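Local coordinates for mitochondrial RNA-binding protein 2 (Trypanosoma brucei, PDB 2GIA) that binds guide RNA together with its partner MRP1 and takes part in RNA matchmaking during mitochondrial RNA editing, at the interface of chains A and B and the interface of chains A and C. Residues are numbered along the deposited sequence; one frame, centred on the assembly and turned at random. Chains: chain A, mitochondrial RNA-binding protein 2; chain B/C, mitochondrial RNA-binding protein 1.

Contact 1: the interface of chains A and B. Residues chain A 103, 106, 184; chain B 130, 133-134, 137.
A:Leu106 and A:Leu184, from two different helices of chain A, both lean on the side chain of B:His137. The methyl CD1 of A:Leu106 stands over one face of the imidazole, 3.9 Å from the ring centroid and displaced toward the rim, on the side of CE1 and NE2; this is a CH-pi contact. A:Leu184 meets the other end of the same side chain at about a right angle, its CD1 lying 3.6 Å from B:His137 CB and next nearest to CG. The chi1 of B:His137 (-80°) places CG opposite the carbonyl carbon and beside the backbone N, with the ring alongside B:Val133 and facing the two leucines. One turn back along helix 130-145, B:Val133 brings CG1 to within 3.8 Å of A:Leu106 CB, while CD1 of that leucine is left to the imidazole. Thus A:Leu106 serves two residues of chain B with different parts of its chain. Near the start of the B helix, A:Ala103 points its methyl at two oxygens: CB is 3.2 Å from the hydroxyl OG1 of B:Thr134 and 3.6 Å from the backbone O of B:His130. Those oxygens are themselves paired, since B:Thr134 OG1 hydrogen-bonds to B:His130 O at 3.0 Å. The bond is off-axis (C=O...donor angle 137°), the hydroxyl tilted 31° from the carbonyl plane. With OG1 beside the backbone N, it is consistent with holding the hydroxyl next to the methyl. Helices 100-109 and 170-188 of A thereby pack on helix 130-145 of B, one join between MRP2 and MRP1 in their guide-RNA binding complex.

Contact 2: the interface of chains A and C. Residues chain A 44, 66, 179, 182-183, 187; chain C 149, 152-153.
The ring of C:Phe149 is covered on both faces by chain A. A:Pro44 CB sits over the centre of one face, 3.6 Å from the centroid. The opposite face lies against A:Gln182, whose CB is 3.4 Å from C:Phe149 CD2 and whose backbone carbonyl carbon C stands over the centre; on this same face A:Ala183 CA comes within 3.7 Å of C:Phe149 CE1. The rim is bounded as well. C:Phe149 CZ points at one face of the A:Phe179 ring, 3.6 Å from A:Phe179 CE2, with the two side chains crossing at about a right angle. A:His66 CB reaches C:Phe149 CE1, at 3.8 Å. CG opposite the carbonyl carbon and beside the backbone N (chi1 -75°) directs the C:Phe149 ring between A:Pro44 and A:Gln182, and 89 Å² of its surface is hidden. A:Pro44 has a second use: its CD rests over the face of the C:His152 ring, 3.8 Å from the centroid, so the pyrrolidine is shared between two aromatic groups. The hydroxyl OH of C:Tyr153, a poorly ordered residue, lies in the plane of the A:His66 imidazole, nearest its CE1, and a water appears to link that hydroxyl to A:Asn187 OD1. In the fold, the short helix 149-153 of chain C packs against helix 170-188 of chain A, strand 60-67, and the segment between helix 30-41 and strand 45-50.

Contact 1: the interface of chains A and B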
loop_
_atom_site.group_PDB
_atom_site.type_symbol
_atom_site.label_atom_id
_atom_site.label_comp_id
_atom_site.label_asym_id
_atom_site.label_seq_id
_atom_site.Cartn_x
_atom_site.Cartn_y
_atom_site.Cartn_z
ATOM N N ALA A 103 3.294 1.568 16.006
ATOM C CA ALA A 103 3.222 2.976 15.558
ATOM C C ALA A 103 4.395 3.801 16.081
ATOM O O ALA A 103 4.801 4.772 15.442
ATOM C CB ALA A 103 1.873 3.631 16.000
ATOM N N LEU A 106 7.235 2.996 13.746
ATOM C CA LEU A 106 6.906 3.669 12.476
ATOM C C LEU A 106 7.131 5.188 12.571
ATOM O O LEU A 106 7.611 5.816 11.627
ATOM C CB LEU A 106 5.445 3.372 12.096
ATOM C CG LEU A 106 5.227 1.978 11.498
ATOM C CD1 LEU A 106 3.652 1.738 11.478
ATOM C CD2 LEU A 106 5.831 1.876 10.017
ATOM N N LEU A 184 0.593 -3.655 10.901
ATOM C CA LEU A 184 -0.485 -2.809 11.414
ATOM C C LEU A 184 -1.764 -3.010 10.582
ATOM O O LEU A 184 -2.868 -3.047 11.115
ATOM C CB LEU A 184 -0.127 -1.318 11.297
ATOM C CG LEU A 184 -0.235 -0.358 12.462
ATOM C CD1 LEU A 184 -0.162 1.065 11.914
ATOM C CD2 LEU A 184 -1.475 -0.628 13.294
ATOM N N HIS B 130 2.661 9.412 18.029
ATOM C CA HIS B 130 2.443 8.070 17.463
ATOM C C HIS B 130 0.977 7.828 17.092
ATOM O O HIS B 130 0.698 6.982 16.240
ATOM C CB HIS B 130 2.968 6.964 18.414
ATOM C CG HIS B 130 2.265 6.933 19.731
ATOM N ND1 HIS B 130 1.205 6.095 19.992
ATOM C CD2 HIS B 130 2.465 7.650 20.862
ATOM C CE1 HIS B 130 0.781 6.293 21.227
ATOM N NE2 HIS B 130 1.528 7.235 21.777
ATOM N N VAL B 133 0.546 8.884 13.577
ATOM C CA VAL B 133 1.005 7.818 12.652
ATOM C C VAL B 133 -0.080 6.717 12.536
ATOM O O VAL B 133 -0.404 6.232 11.448
ATOM C CB VAL B 133 2.302 7.197 13.173
ATOM C CG1 VAL B 133 2.717 5.967 12.284
ATOM C CG2 VAL B 133 3.386 8.300 13.178
ATOM N N THR B 134 -0.652 6.350 13.674
ATOM C CA THR B 134 -1.726 5.346 13.713
ATOM C C THR B 134 -2.902 5.798 12.790
ATOM O O THR B 134 -3.410 5.029 11.958
ATOM C CB THR B 134 -2.223 5.197 15.180
ATOM O OG1 THR B 134 -1.154 4.655 15.978
ATOM C CG2 THR B 134 -3.435 4.286 15.245
ATOM N N HIS B 137 -1.901 5.739 8.966
ATOM C CA HIS B 137 -1.908 4.375 8.425
ATOM C C HIS B 137 -3.323 3.820 8.264
ATOM O O HIS B 137 -3.630 3.150 7.268
ATOM C CB HIS B 137 -1.075 3.452 9.314
ATOM C CG HIS B 137 0.404 3.570 9.063
ATOM N ND1 HIS B 137 1.130 2.593 8.425
ATOM C CD2 HIS B 137 1.263 4.595 9.296
ATOM C CE1 HIS B 137 2.376 3.013 8.262
ATOM N NE2 HIS B 137 2.476 4.230 8.779
#

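Contact 2: the interface of chains A and C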
loop_
_atom_site.group_PDB
_atom_site.type_symbol
_atom_site.label_atom_id
_atom_site.label_comp_id
_atom_site.label_asym_id
_atom_site.label_seq_id
_atom_site.Cartn_x
_atom_site.Cartn_y
_atom_site.Cartn_z
ATOM N N PRO A 44 4.925 -14.281 9.357
ATOM C CA PRO A 44 5.438 -13.423 8.284
ATOM C C PRO A 44 6.762 -12.856 8.849
ATOM O O PRO A 44 6.856 -12.558 10.060
ATOM C CB PRO A 44 4.355 -12.333 8.179
ATOM C CG PRO A 44 3.076 -13.137 8.435
ATOM C CD PRO A 44 3.504 -13.997 9.638
ATOM N N HIS A 66 6.207 -11.476 12.845
ATOM C CA HIS A 66 4.908 -11.070 13.361
ATOM C C HIS A 66 4.207 -12.340 13.833
ATOM O O HIS A 66 3.893 -13.217 13.041
ATOM C CB HIS A 66 4.073 -10.399 12.289
ATOM C CG HIS A 66 2.870 -9.706 12.843
ATOM N ND1 HIS A 66 1.585 -10.142 12.615
ATOM C CD2 HIS A 66 2.766 -8.630 13.664
ATOM C CE1 HIS A 66 0.738 -9.364 13.268
ATOM N NE2 HIS A 66 1.433 -8.441 13.911
ATOM N N PHE A 179 7.325 -3.702 6.477
ATOM C CA PHE A 179 6.901 -4.840 7.308
ATOM C C PHE A 179 5.951 -4.392 8.422
ATOM O O PHE A 179 4.899 -4.994 8.613
ATOM C CB PHE A 179 8.139 -5.536 7.921
ATOM C CG PHE A 179 7.791 -6.700 8.810
ATOM C CD1 PHE A 179 7.687 -6.514 10.197
ATOM C CD2 PHE A 179 7.562 -7.951 8.276
ATOM C CE1 PHE A 179 7.337 -7.594 11.035
ATOM C CE2 PHE A 179 7.216 -9.039 9.123
ATOM C CZ PHE A 179 7.114 -8.835 10.480
ATOM N N GLN A 182 2.613 -3.407 7.018
ATOM C CA GLN A 182 1.765 -4.596 6.773
ATOM C C GLN A 182 1.275 -5.184 8.120
ATOM O O GLN A 182 0.100 -5.566 8.249
ATOM C CB GLN A 182 2.554 -5.704 5.985
ATOM C CG GLN A 182 2.899 -5.301 4.558
ATOM C CD GLN A 182 1.659 -5.236 3.664
ATOM O OE1 GLN A 182 1.010 -6.248 3.402
ATOM N NE2 GLN A 182 1.342 -4.053 3.201
ATOM N N ALA A 183 2.149 -5.249 9.123
ATOM C CA ALA A 183 1.699 -5.783 10.417
ATOM C C ALA A 183 0.509 -4.983 10.978
ATOM O O ALA A 183 -0.496 -5.571 11.454
ATOM C CB ALA A 183 2.852 -5.788 11.443
ATOM N N ASN A 187 -3.085 -6.541 11.475
ATOM C CA ASN A 187 -3.525 -6.600 12.871
ATOM C C ASN A 187 -4.766 -5.779 13.140
ATOM O O ASN A 187 -5.537 -6.095 14.041
ATOM C CB ASN A 187 -2.420 -6.142 13.832
ATOM C CG ASN A 187 -2.648 -6.682 15.239
ATOM O OD1 ASN A 187 -2.690 -7.895 15.434
ATOM N ND2 ASN A 187 -2.812 -5.792 16.217
ATOM N N PHE C 149 2.355 -11.929 4.677
ATOM C CA PHE C 149 1.140 -11.657 5.441
ATOM C C PHE C 149 -0.128 -12.186 4.809
ATOM O O PHE C 149 -0.960 -12.804 5.492
ATOM C CB PHE C 149 0.971 -10.137 5.671
ATOM C CG PHE C 149 1.917 -9.584 6.738
ATOM C CD1 PHE C 149 1.555 -9.617 8.091
ATOM C CD2 PHE C 149 3.166 -9.064 6.378
ATOM C CE1 PHE C 149 2.439 -9.134 9.084
ATOM C CE2 PHE C 149 4.060 -8.579 7.338
ATOM C CZ PHE C 149 3.702 -8.611 8.702
ATOM N N HIS C 152 -0.277 -16.038 4.962
ATOM C CA HIS C 152 -0.369 -16.473 6.359
ATOM C C HIS C 152 -1.778 -16.267 6.908
ATOM O O HIS C 152 -2.336 -17.145 7.556
ATOM C CB HIS C 152 0.586 -15.681 7.243
ATOM C CG HIS C 152 0.587 -16.117 8.675
ATOM N ND1 HIS C 152 1.169 -17.296 9.094
ATOM C CD2 HIS C 152 0.145 -15.497 9.795
ATOM C CE1 HIS C 152 1.089 -17.379 10.412
ATOM N NE2 HIS C 152 0.476 -16.303 10.862
ATOM N N TYR C 153 -2.355 -15.097 6.656
ATOM C CA TYR C 153 -3.684 -14.802 7.167
ATOM C C TYR C 153 -4.811 -15.486 6.420
ATOM O O TYR C 153 -5.921 -15.580 6.933
ATOM C CB TYR C 153 -3.914 -13.289 7.192
ATOM C CG TYR C 153 -3.371 -12.631 8.429
ATOM C CD1 TYR C 153 -4.251 -12.173 9.413
ATOM C CD2 TYR C 153 -1.980 -12.459 8.632
ATOM C CE1 TYR C 153 -3.792 -11.569 10.555
ATOM C CE2 TYR C 153 -1.496 -11.849 9.785
ATOM C CZ TYR C 153 -2.424 -11.402 10.744
ATOM O OH TYR C 153 -2.036 -10.754 11.882
HETATM O O HOH W 1 -2.760 -10.082 14.152
#

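Contact 1 and contact 2 have centres about 15 Å apart and share helix 170-188 of chain A. A:Leu184 in contact 1 directly follows A:Ala183 in contact 2, so neighbouring residues of this helix meet different copies of MRP1. The other elements differ: contact 1 adds helix 100-109 of A and uses helix 130-145 of MRP1, whereas contact 2 uses the short helix 149-153 of the second copy. One MRP2 chain thus bridges two MRP1 chains through separate surfaces, consistent with the deposited assembly of two copies of each protein.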